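Local coordinates for protein dachshund (Homo sapiens, PDB 1L8R) that acts as a transcription factor that regulates organogenesis, this piece being its DACHbox-N domain with a DNA-binding motif similar to the forkhead/winged-helix domain, at residues A[28-33]-A[84-89]; A[50-55]-A[92-97]; A[3-8]-A[64-69]; A[13-18]-A[34-39]. One frame throughout, in Å; residues are numbered along the deposited sequence.

Interaction 1: residues A[28-33]-A[84-89]; sequences ICLPQA and KLISRK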
# COMPACT_ATOMS: atom_id res chain seq x y z
N ILE A 28 -0.67 4.89 -1.41
CA ILE A 28 -1.32 4.35 -0.24
C ILE A 28 -0.57 3.13 0.29
O ILE A 28 0.26 2.52 -0.41
CB ILE A 28 -2.82 4.01 -0.51
CG1 ILE A 28 -2.96 2.98 -1.63
CG2 ILE A 28 -3.57 5.29 -0.90
CD1 ILE A 28 -2.76 3.55 -3.00
N CYS A 29 -0.86 2.80 1.54
CA CYS A 29 -0.23 1.67 2.21
C CYS A 29 -0.67 0.35 1.58
O CYS A 29 -1.82 -0.06 1.70
CB CYS A 29 -0.60 1.72 3.69
SG CYS A 29 0.01 0.34 4.63
N LEU A 30 0.26 -0.32 0.90
CA LEU A 30 -0.04 -1.58 0.23
C LEU A 30 -0.56 -2.71 1.13
O LEU A 30 -1.60 -3.31 0.83
CB LEU A 30 1.18 -2.06 -0.56
CG LEU A 30 1.02 -3.40 -1.29
CD1 LEU A 30 -0.18 -3.35 -2.23
CD2 LEU A 30 2.30 -3.70 -2.07
N PRO A 31 0.15 -3.02 2.23
CA PRO A 31 -0.33 -4.09 3.11
C PRO A 31 -1.73 -3.83 3.64
O PRO A 31 -2.53 -4.76 3.79
CB PRO A 31 0.72 -4.12 4.22
CG PRO A 31 1.95 -3.67 3.53
CD PRO A 31 1.46 -2.52 2.68
N GLN A 32 -2.03 -2.57 3.93
CA GLN A 32 -3.34 -2.20 4.45
C GLN A 32 -4.41 -2.44 3.39
O GLN A 32 -5.45 -3.02 3.68
CB GLN A 32 -3.36 -0.74 4.90
CG GLN A 32 -4.71 -0.26 5.42
CD GLN A 32 -4.64 1.15 5.97
OE1 GLN A 32 -3.99 2.02 5.39
NE2 GLN A 32 -5.34 1.40 7.07
N ALA A 33 -4.15 -1.98 2.16
CA ALA A 33 -5.10 -2.17 1.06
C ALA A 33 -5.28 -3.66 0.81
O ALA A 33 -6.38 -4.12 0.50
CB ALA A 33 -4.59 -1.46 -0.20
N LYS A 84 5.60 -1.08 2.00
CA LYS A 84 5.64 -0.52 0.66
C LYS A 84 4.38 0.26 0.34
O LYS A 84 3.31 0.01 0.92
CB LYS A 84 5.88 -1.62 -0.36
CG LYS A 84 7.32 -2.12 -0.32
CD LYS A 84 7.54 -3.34 -1.19
CE LYS A 84 8.99 -3.77 -1.15
NZ LYS A 84 9.20 -5.08 -1.84
N LEU A 85 4.51 1.21 -0.58
CA LEU A 85 3.42 2.08 -1.00
C LEU A 85 3.25 2.05 -2.51
O LEU A 85 4.22 1.98 -3.25
CB LEU A 85 3.74 3.52 -0.59
CG LEU A 85 4.13 3.87 0.85
CD1 LEU A 85 4.51 5.35 0.92
CD2 LEU A 85 2.98 3.56 1.80
N ILE A 86 2.00 2.10 -2.98
CA ILE A 86 1.77 2.17 -4.42
C ILE A 86 0.58 3.10 -4.68
O ILE A 86 -0.23 3.32 -3.79
CB ILE A 86 1.52 0.79 -5.09
CG1 ILE A 86 0.30 0.10 -4.49
CG2 ILE A 86 2.78 -0.07 -5.00
CD1 ILE A 86 -0.15 -1.12 -5.32
N SER A 87 0.51 3.66 -5.88
CA SER A 87 -0.59 4.57 -6.21
C SER A 87 -1.93 3.85 -6.25
O SER A 87 -2.00 2.64 -6.42
CB SER A 87 -0.32 5.25 -7.56
OG SER A 87 -0.33 4.31 -8.63
N ARG A 88 -3.02 4.60 -6.07
CA ARG A 88 -4.33 3.97 -6.10
C ARG A 88 -4.60 3.36 -7.47
O ARG A 88 -5.23 2.31 -7.56
CB ARG A 88 -5.42 4.98 -5.72
CG ARG A 88 -5.53 5.18 -4.21
CD ARG A 88 -6.71 6.04 -3.80
NE ARG A 88 -6.61 7.39 -4.34
CZ ARG A 88 -7.37 8.41 -3.94
NH1 ARG A 88 -8.28 8.23 -2.99
NH2 ARG A 88 -7.21 9.61 -4.49
N LYS A 89 -4.10 4.00 -8.52
CA LYS A 89 -4.29 3.48 -9.88
C LYS A 89 -3.55 2.15 -10.02
O LYS A 89 -4.06 1.21 -10.63
CB LYS A 89 -3.76 4.47 -10.92
CG LYS A 89 -4.19 4.13 -12.34
CD LYS A 89 -3.56 5.06 -13.37
CE LYS A 89 -2.16 4.60 -13.77
NZ LYS A 89 -2.22 3.30 -14.51
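K84 meets the start of helix 30-37. Its carbonyl O accepts from the backbone N of L30 at 3.1 Å, with the donor tilted 18° from the carbonyl plane. The ring of P31 also comes up to this oxygen, with CD 3.6 Å from K84 O. The K84 side chain leads away and makes a cation-pi contact with Y49.

L85 stands across from C29 in a non-hydrogen-bonded antiparallel pair. Its CD2 lies 3.7 Å from CA of C29. Its own CA makes a CA-H...O contact of 3.2 Å with I28 O. SG of C29 turns to the helix instead, where it N-caps by a weak bond from Q32 N.

I86 and I28 form the hydrogen-bonded pair. I86 N donates to I28 O at 3.1 Å, in the carbonyl plane. The return bond, I28 N to I86 O, is also made, but the place of I86 O is less sure. L30 has CG anti to its backbone N (chi1 178°), and its CD1 packs on CD1 of I86 at 3.8 Å.

S87 N-caps helix 88-99, with OG bonded to D90 N. R88 then crosses I28 at about a right angle, its CG 3.8 Å from I28 CG2. Its guanidinium goes on to E26 and the carbonyl of D11. An alanine in place of I28 would probably open a gap where CG2 and the end of the I28 chain pack beside the R88 chain and against V10 and V17.

Two antiparallel strands of the central sheet thus each run straight into a capped helix, as part of the winged-helix-like Dachshund homology domain.

Interaction 2: residues A[50-55]-A[92-97]; sequences TKLKRL and ETLYND
The R54 guanidinium meets D97 at its edge: OD1 of D97 lies in the guanidinium plane. The carboxylate plane is turned 85° against it. NH2 of R54 and OD1 of D97 form a salt bridge, although NH2 sits too close to a neighbouring atom in the model, so its place is less sure. The other flat group, the ring of Y95, has N96 OD1 in plane at its edge and packs outside this contact, on F37 and L38, with a cation-pi contact to R13.

This is helix-helix packing in the winged-helix-like domain. The short segments of helices 45-54 and 88-99 approach to 10.3 Å between axes, at a steep angle of 111°.

D97 reaches this interface with CG anti to its backbone N (chi1 -174°). L55, just past the end of its helix, comes to D97 tip to tip, with CD1 of L55 3.9 Å from CB of D97. K51 crosses D97 obliquely: its CB is 3.7 Å from D97 OD2. NZ of K51 is 4.3 Å from that OD2, beyond a salt bridge, but its charge would probably help to steady the carboxylate. An alanine in place of D97 would probably leave R54 without its acidic mate in this contact and its guanidinium freer to turn.

T93 and L55 slide past each other in opposite directions, with T93 CG2 4.2 Å from L55 CD2. OG1 of T93 is bonded to K89 O in its own helix.

L52 and L94, both buried, form the apolar part. They cross at about a right angle, with CD1 of L52 3.8 Å from CD1 of L94.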
# COMPACT_ATOMS: atom_id res chain seq x y z
N THR A 50 4.85 -10.78 -6.50
CA THR A 50 5.10 -11.51 -7.74
C THR A 50 4.31 -10.88 -8.89
O THR A 50 4.84 -10.63 -9.97
CB THR A 50 4.69 -12.99 -7.62
OG1 THR A 50 5.41 -13.59 -6.53
CG2 THR A 50 5.01 -13.74 -8.90
N LYS A 51 3.03 -10.63 -8.65
CA LYS A 51 2.18 -10.03 -9.67
C LYS A 51 2.63 -8.62 -10.01
O LYS A 51 2.67 -8.23 -11.18
CB LYS A 51 0.72 -10.02 -9.21
CG LYS A 51 0.12 -11.40 -9.02
CD LYS A 51 -1.33 -11.31 -8.60
CE LYS A 51 -1.95 -12.69 -8.48
NZ LYS A 51 -1.90 -13.44 -9.77
N LEU A 52 2.96 -7.84 -8.98
CA LEU A 52 3.41 -6.47 -9.18
C LEU A 52 4.63 -6.44 -10.10
O LEU A 52 4.74 -5.59 -10.97
CB LEU A 52 3.75 -5.85 -7.82
CG LEU A 52 3.04 -4.57 -7.35
CD1 LEU A 52 1.59 -4.51 -7.84
CD2 LEU A 52 3.09 -4.53 -5.83
N LYS A 53 5.55 -7.39 -9.91
CA LYS A 53 6.74 -7.44 -10.76
C LYS A 53 6.31 -7.61 -12.21
O LYS A 53 6.70 -6.83 -13.09
CB LYS A 53 7.64 -8.61 -10.35
CG LYS A 53 8.27 -8.46 -8.97
CD LYS A 53 9.37 -9.49 -8.75
CE LYS A 53 10.51 -9.29 -9.74
NZ LYS A 53 11.61 -10.27 -9.54
N ARG A 54 5.50 -8.64 -12.47
CA ARG A 54 5.01 -8.92 -13.81
C ARG A 54 4.28 -7.73 -14.44
O ARG A 54 4.41 -7.48 -15.64
CB ARG A 54 4.08 -10.13 -13.77
CG ARG A 54 3.77 -10.73 -15.13
CD ARG A 54 2.67 -11.76 -15.01
NE ARG A 54 1.37 -11.14 -14.79
CZ ARG A 54 0.37 -11.70 -14.12
NH1 ARG A 54 0.52 -12.90 -13.59
NH2 ARG A 54 -0.78 -11.05 -13.99
N LEU A 55 3.52 -7.00 -13.63
CA LEU A 55 2.78 -5.83 -14.11
C LEU A 55 3.68 -4.62 -14.30
O LEU A 55 3.21 -3.54 -14.67
CB LEU A 55 1.65 -5.48 -13.14
CG LEU A 55 0.49 -6.46 -13.03
CD1 LEU A 55 -0.34 -6.14 -11.78
CD2 LEU A 55 -0.37 -6.38 -14.28
N GLU A 92 -5.38 -0.58 -8.21
CA GLU A 92 -6.52 -1.07 -8.98
C GLU A 92 -6.05 -2.01 -10.08
O GLU A 92 -6.69 -3.03 -10.35
CB GLU A 92 -7.33 0.09 -9.57
CG GLU A 92 -7.94 1.05 -8.54
CD GLU A 92 -8.78 0.35 -7.47
OE1 GLU A 92 -9.09 -0.85 -7.61
OE2 GLU A 92 -9.14 1.02 -6.47
N THR A 93 -4.92 -1.68 -10.71
CA THR A 93 -4.36 -2.54 -11.74
C THR A 93 -4.04 -3.88 -11.10
O THR A 93 -4.31 -4.94 -11.66
CB THR A 93 -3.07 -1.94 -12.34
OG1 THR A 93 -3.37 -0.70 -12.99
CG2 THR A 93 -2.44 -2.89 -13.35
N LEU A 94 -3.44 -3.83 -9.91
CA LEU A 94 -3.11 -5.05 -9.18
C LEU A 94 -4.39 -5.79 -8.82
O LEU A 94 -4.50 -7.00 -9.02
CB LEU A 94 -2.35 -4.70 -7.89
CG LEU A 94 -2.24 -5.85 -6.88
CD1 LEU A 94 -1.33 -6.94 -7.46
CD2 LEU A 94 -1.69 -5.32 -5.57
N TYR A 95 -5.37 -5.05 -8.31
CA TYR A 95 -6.64 -5.65 -7.92
C TYR A 95 -7.31 -6.33 -9.11
O TYR A 95 -7.79 -7.46 -9.00
CB TYR A 95 -7.56 -4.59 -7.31
CG TYR A 95 -8.88 -5.14 -6.83
CD1 TYR A 95 -9.95 -5.31 -7.71
CD2 TYR A 95 -9.04 -5.56 -5.51
CE1 TYR A 95 -11.15 -5.87 -7.28
CE2 TYR A 95 -10.24 -6.11 -5.07
CZ TYR A 95 -11.29 -6.27 -5.96
OH TYR A 95 -12.47 -6.83 -5.54
N ASN A 96 -7.34 -5.65 -10.26
CA ASN A 96 -7.95 -6.23 -11.44
C ASN A 96 -7.23 -7.51 -11.86
O ASN A 96 -7.86 -8.49 -12.24
CB ASN A 96 -7.94 -5.22 -12.59
CG ASN A 96 -8.72 -3.96 -12.27
OD1 ASN A 96 -9.61 -3.97 -11.41
ND2 ASN A 96 -8.40 -2.87 -12.96
N ASP A 97 -5.91 -7.50 -11.75
CA ASP A 97 -5.11 -8.66 -12.12
C ASP A 97 -5.31 -9.86 -11.20
O ASP A 97 -5.12 -11.00 -11.61
CB ASP A 97 -3.63 -8.27 -12.15
CG ASP A 97 -2.74 -9.38 -12.68
OD1 ASP A 97 -3.02 -9.88 -13.79
OD2 ASP A 97 -1.76 -9.73 -11.99

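Interaction 3: residues A[3-8]-A[64-69]; sequences QNNECK and VEQVRI
The loop that leads into strand 8-12 rests here on the first turns of helix 64-73, with N4, N5 and C7 set against E65, Q66 and I69. One hydrogen bond crosses the contact. NE2 of Q66 donates to the backbone O of N4 at 2.8 Å, and that oxygen lies in the amide plane of Q66. Relative to N4, the donor sits above the carbonyl plane, 40° out of it. Q66 gets there as an extended chain, with CG anti to its carbonyl carbon (chi1 -68°).

N5 lies between E65 and Q66 and crosses both side chains at about a right angle. Its CB is 3.4 Å from OE2 of E65. Its OD1 is 3.5 Å from CG of Q66, but the bond of that oxygen is with ND2 of N63. OD1 of N63 in turn accepts from Q66 N, so N63 joins the loop to the start of the helix.

Further along, I69 makes the apolar contact, with its CG2 3.9 Å from CB of C7. Its CD1 also comes within 3.6 Å of the backbone O of N5. F20 of strand 15-22 touches C7, Q66 and I69.

Many of these residues also touch a crystal neighbour, so the lie of the loop may partly reflect the lattice. The contact is a surface one, in which an N-terminal lead-in packs on a helix of the winged-helix-like domain.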
# COMPACT_ATOMS: atom_id res chain seq x y z
N GLN A 3 7.33 17.11 3.31
CA GLN A 3 5.95 16.78 3.02
C GLN A 3 5.68 15.31 2.71
O GLN A 3 4.57 14.83 2.90
CB GLN A 3 5.45 17.67 1.87
CG GLN A 3 3.93 17.71 1.69
CD GLN A 3 3.19 18.09 2.96
OE1 GLN A 3 3.69 18.85 3.79
NE2 GLN A 3 1.97 17.58 3.10
N ASN A 4 6.70 14.59 2.24
CA ASN A 4 6.52 13.17 1.91
C ASN A 4 6.33 12.32 3.16
O ASN A 4 5.95 11.15 3.06
CB ASN A 4 7.70 12.64 1.09
CG ASN A 4 9.02 12.73 1.84
OD1 ASN A 4 9.42 13.81 2.29
ND2 ASN A 4 9.72 11.60 1.97
N ASN A 5 6.60 12.88 4.33
CA ASN A 5 6.43 12.13 5.56
C ASN A 5 5.14 12.47 6.30
O ASN A 5 4.92 12.00 7.42
CB ASN A 5 7.63 12.33 6.47
CG ASN A 5 8.87 11.69 5.90
OD1 ASN A 5 8.83 10.53 5.47
ND2 ASN A 5 9.98 12.43 5.87
N GLU A 6 4.31 13.29 5.68
CA GLU A 6 3.03 13.68 6.26
C GLU A 6 1.97 12.69 5.80
O GLU A 6 1.73 12.54 4.60
CB GLU A 6 2.65 15.10 5.84
CG GLU A 6 3.50 16.17 6.49
CD GLU A 6 3.40 16.14 8.01
OE1 GLU A 6 2.26 16.17 8.52
OE2 GLU A 6 4.44 16.07 8.68
N CYS A 7 1.35 12.00 6.75
CA CYS A 7 0.34 11.01 6.43
C CYS A 7 -1.06 11.63 6.40
O CYS A 7 -1.31 12.68 6.99
CB CYS A 7 0.37 9.89 7.47
SG CYS A 7 -0.56 8.41 7.04
N LYS A 8 -1.96 10.96 5.69
CA LYS A 8 -3.35 11.39 5.63
C LYS A 8 -4.19 10.20 5.19
O LYS A 8 -3.71 9.32 4.46
CB LYS A 8 -3.54 12.58 4.69
CG LYS A 8 -3.50 12.27 3.21
CD LYS A 8 -3.87 13.52 2.40
CE LYS A 8 -3.88 13.24 0.91
NZ LYS A 8 -4.23 14.47 0.13
N VAL A 64 11.96 4.91 7.56
CA VAL A 64 11.73 4.61 8.96
C VAL A 64 10.59 5.40 9.61
O VAL A 64 9.81 4.84 10.38
CB VAL A 64 13.02 4.83 9.78
CG1 VAL A 64 12.72 4.74 11.27
CG2 VAL A 64 14.04 3.76 9.40
N GLU A 65 10.49 6.69 9.30
CA GLU A 65 9.45 7.52 9.87
C GLU A 65 8.05 7.09 9.43
O GLU A 65 7.13 7.03 10.25
CB GLU A 65 9.67 8.99 9.50
CG GLU A 65 8.77 9.94 10.26
CD GLU A 65 8.95 11.38 9.84
OE1 GLU A 65 10.09 11.75 9.48
OE2 GLU A 65 7.97 12.14 9.89
N GLN A 66 7.91 6.78 8.14
CA GLN A 66 6.63 6.37 7.58
C GLN A 66 6.20 5.03 8.17
O GLN A 66 5.02 4.82 8.47
CB GLN A 66 6.72 6.27 6.06
CG GLN A 66 6.89 7.64 5.37
CD GLN A 66 7.30 7.53 3.92
OE1 GLN A 66 7.88 6.52 3.50
NE2 GLN A 66 7.02 8.57 3.15
N VAL A 67 7.14 4.11 8.32
CA VAL A 67 6.81 2.81 8.89
C VAL A 67 6.26 2.97 10.31
O VAL A 67 5.23 2.38 10.67
CB VAL A 67 8.05 1.88 8.93
CG1 VAL A 67 7.75 0.64 9.79
CG2 VAL A 67 8.42 1.46 7.52
N ARG A 68 6.91 3.81 11.11
CA ARG A 68 6.47 4.04 12.48
C ARG A 68 5.08 4.67 12.54
O ARG A 68 4.26 4.30 13.38
CB ARG A 68 7.48 4.92 13.22
CG ARG A 68 8.85 4.26 13.38
CD ARG A 68 9.79 5.15 14.16
NE ARG A 68 9.28 5.41 15.50
CZ ARG A 68 9.87 6.21 16.38
NH1 ARG A 68 11.00 6.83 16.07
NH2 ARG A 68 9.32 6.39 17.58
N ILE A 69 4.80 5.61 11.64
CA ILE A 69 3.49 6.24 11.62
C ILE A 69 2.42 5.21 11.25
O ILE A 69 1.36 5.14 11.88
CB ILE A 69 3.45 7.42 10.61
CG1 ILE A 69 4.27 8.59 11.16
CG2 ILE A 69 2.00 7.86 10.37
CD1 ILE A 69 4.60 9.64 10.13

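Interaction 4: residues A[13-18]-A[34-39]; sequences RGAKVA and FDLFLK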
# COMPACT_ATOMS: atom_id res chain seq x y z
N ARG A 13 -11.82 2.48 -2.60
CA ARG A 13 -12.93 1.55 -2.76
C ARG A 13 -13.88 1.61 -1.56
O ARG A 13 -14.32 0.59 -1.05
CB ARG A 13 -12.39 0.13 -2.93
CG ARG A 13 -11.37 -0.03 -4.06
CD ARG A 13 -10.83 -1.46 -4.13
NE ARG A 13 -11.86 -2.44 -4.49
CZ ARG A 13 -12.28 -2.66 -5.73
NH1 ARG A 13 -11.76 -1.99 -6.75
NH2 ARG A 13 -13.22 -3.57 -5.96
N GLY A 14 -14.18 2.83 -1.11
CA GLY A 14 -15.11 2.99 0.00
C GLY A 14 -14.52 2.87 1.40
O GLY A 14 -15.23 3.04 2.39
N ALA A 15 -13.23 2.57 1.48
CA ALA A 15 -12.59 2.43 2.78
C ALA A 15 -11.55 3.53 2.97
O ALA A 15 -11.18 4.22 2.02
CB ALA A 15 -11.93 1.07 2.90
N LYS A 16 -11.12 3.70 4.21
CA LYS A 16 -10.11 4.70 4.54
C LYS A 16 -8.77 3.99 4.67
O LYS A 16 -8.66 2.96 5.34
CB LYS A 16 -10.46 5.39 5.86
CG LYS A 16 -11.54 6.46 5.74
CD LYS A 16 -10.97 7.72 5.12
CE LYS A 16 -12.05 8.77 4.87
NZ LYS A 16 -13.00 8.35 3.80
N VAL A 17 -7.75 4.53 4.01
CA VAL A 17 -6.41 3.96 4.07
C VAL A 17 -5.38 5.06 4.23
O VAL A 17 -5.61 6.22 3.86
CB VAL A 17 -6.07 3.14 2.80
CG1 VAL A 17 -7.06 1.98 2.65
CG2 VAL A 17 -6.11 4.04 1.57
N ALA A 18 -4.23 4.70 4.81
CA ALA A 18 -3.15 5.65 5.03
C ALA A 18 -2.42 5.93 3.72
O ALA A 18 -2.26 5.05 2.87
CB ALA A 18 -2.20 5.11 6.07
N PHE A 34 -4.19 -4.41 0.92
CA PHE A 34 -4.22 -5.85 0.72
C PHE A 34 -5.18 -6.49 1.74
O PHE A 34 -6.08 -7.24 1.36
CB PHE A 34 -2.82 -6.44 0.90
CG PHE A 34 -2.79 -7.94 0.99
CD1 PHE A 34 -2.98 -8.72 -0.13
CD2 PHE A 34 -2.60 -8.56 2.22
CE1 PHE A 34 -2.96 -10.12 -0.04
CE2 PHE A 34 -2.59 -9.95 2.32
CZ PHE A 34 -2.77 -10.73 1.19
N ASP A 35 -4.99 -6.18 3.02
CA ASP A 35 -5.83 -6.75 4.07
C ASP A 35 -7.30 -6.41 3.89
O ASP A 35 -8.18 -7.20 4.26
CB ASP A 35 -5.41 -6.26 5.46
CG ASP A 35 -3.99 -6.62 5.80
OD1 ASP A 35 -3.50 -7.68 5.34
OD2 ASP A 35 -3.36 -5.84 6.54
N LEU A 36 -7.58 -5.24 3.34
CA LEU A 36 -8.95 -4.80 3.14
C LEU A 36 -9.66 -5.37 1.92
O LEU A 36 -10.86 -5.64 1.98
CB LEU A 36 -9.00 -3.27 3.04
CG LEU A 36 -8.75 -2.44 4.30
CD1 LEU A 36 -8.61 -0.97 3.91
CD2 LEU A 36 -9.90 -2.63 5.29
N PHE A 37 -8.92 -5.58 0.84
CA PHE A 37 -9.55 -6.06 -0.39
C PHE A 37 -9.07 -7.35 -1.05
O PHE A 37 -9.77 -7.88 -1.92
CB PHE A 37 -9.51 -4.93 -1.41
CG PHE A 37 -10.09 -3.64 -0.91
CD1 PHE A 37 -11.45 -3.53 -0.65
CD2 PHE A 37 -9.27 -2.54 -0.67
CE1 PHE A 37 -11.99 -2.34 -0.15
CE2 PHE A 37 -9.80 -1.35 -0.17
CZ PHE A 37 -11.16 -1.25 0.08
N LEU A 38 -7.90 -7.85 -0.68
CA LEU A 38 -7.38 -9.06 -1.30
C LEU A 38 -7.01 -10.15 -0.30
O LEU A 38 -6.38 -11.14 -0.66
CB LEU A 38 -6.16 -8.72 -2.16
CG LEU A 38 -6.37 -7.76 -3.34
CD1 LEU A 38 -5.02 -7.36 -3.92
CD2 LEU A 38 -7.24 -8.42 -4.40
N LYS A 39 -7.41 -9.96 0.95
CA LYS A 39 -7.11 -10.91 2.02
C LYS A 39 -7.33 -12.37 1.61
O LYS A 39 -6.50 -13.23 1.87
CB LYS A 39 -7.95 -10.59 3.25
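R13 lays its chain over one face of the F37 ring. Its CD stands above the middle of the ring, 3.9 Å from the centroid and 7° off the normal, a CH-pi contact. CB of R13 reaches the far end of the ring, 3.5 Å from CZ of F37. The opposite face carries CB of L36, offset toward the rim. CB of A15 approaches obliquely, 3.7 Å from F37 CZ.

Beside this, L36 points CD1 at strand 15-22. It meets CG1 of V17 at 3.6 Å and CB of A15 at 4.0 Å.

The R13 chain bends at chi3 (66°), which carries NE out of the line of the methylenes. NH1 then forms a salt bridge with E92, and Y95 adds a cation-pi contact. F91, Y95 and L12 also pack on F37. At the turn, G14 N bonds to OD2 of D11.

The guanidinium and ring planes of R13 and F37 are 77° apart, and CZ of R13 is 5.6 Å from the centroid. That cation-pi contact is at most weak. The grip on F37 is thus mainly apolar, through methylenes, while the charge of R13 is met by helix 88-99.

All four contacts lie in one winged-helix-like domain. Interaction 1 sits near its middle, its centre about 9 Å from that of interaction 4, about 12 Å from that of interaction 2 and about 13 Å from that of interaction 3. Interactions 2 and 3 lie on opposite sides, their centres about 25 Å apart. Along the chain the contacts open in the order 3, 4, 1, 2, and interaction 4 closes first. Interactions 1 and 4 share helix 30-37 and neighbouring strands of the sheet, where A18 bonds to C29 and Q32. Interactions 1 and 2 share helix 88-99, with L30 packed on L52 and L94. R13 and E92 bridge interactions 4 and 2. The sheet and helices are thereby joined into one compact unit.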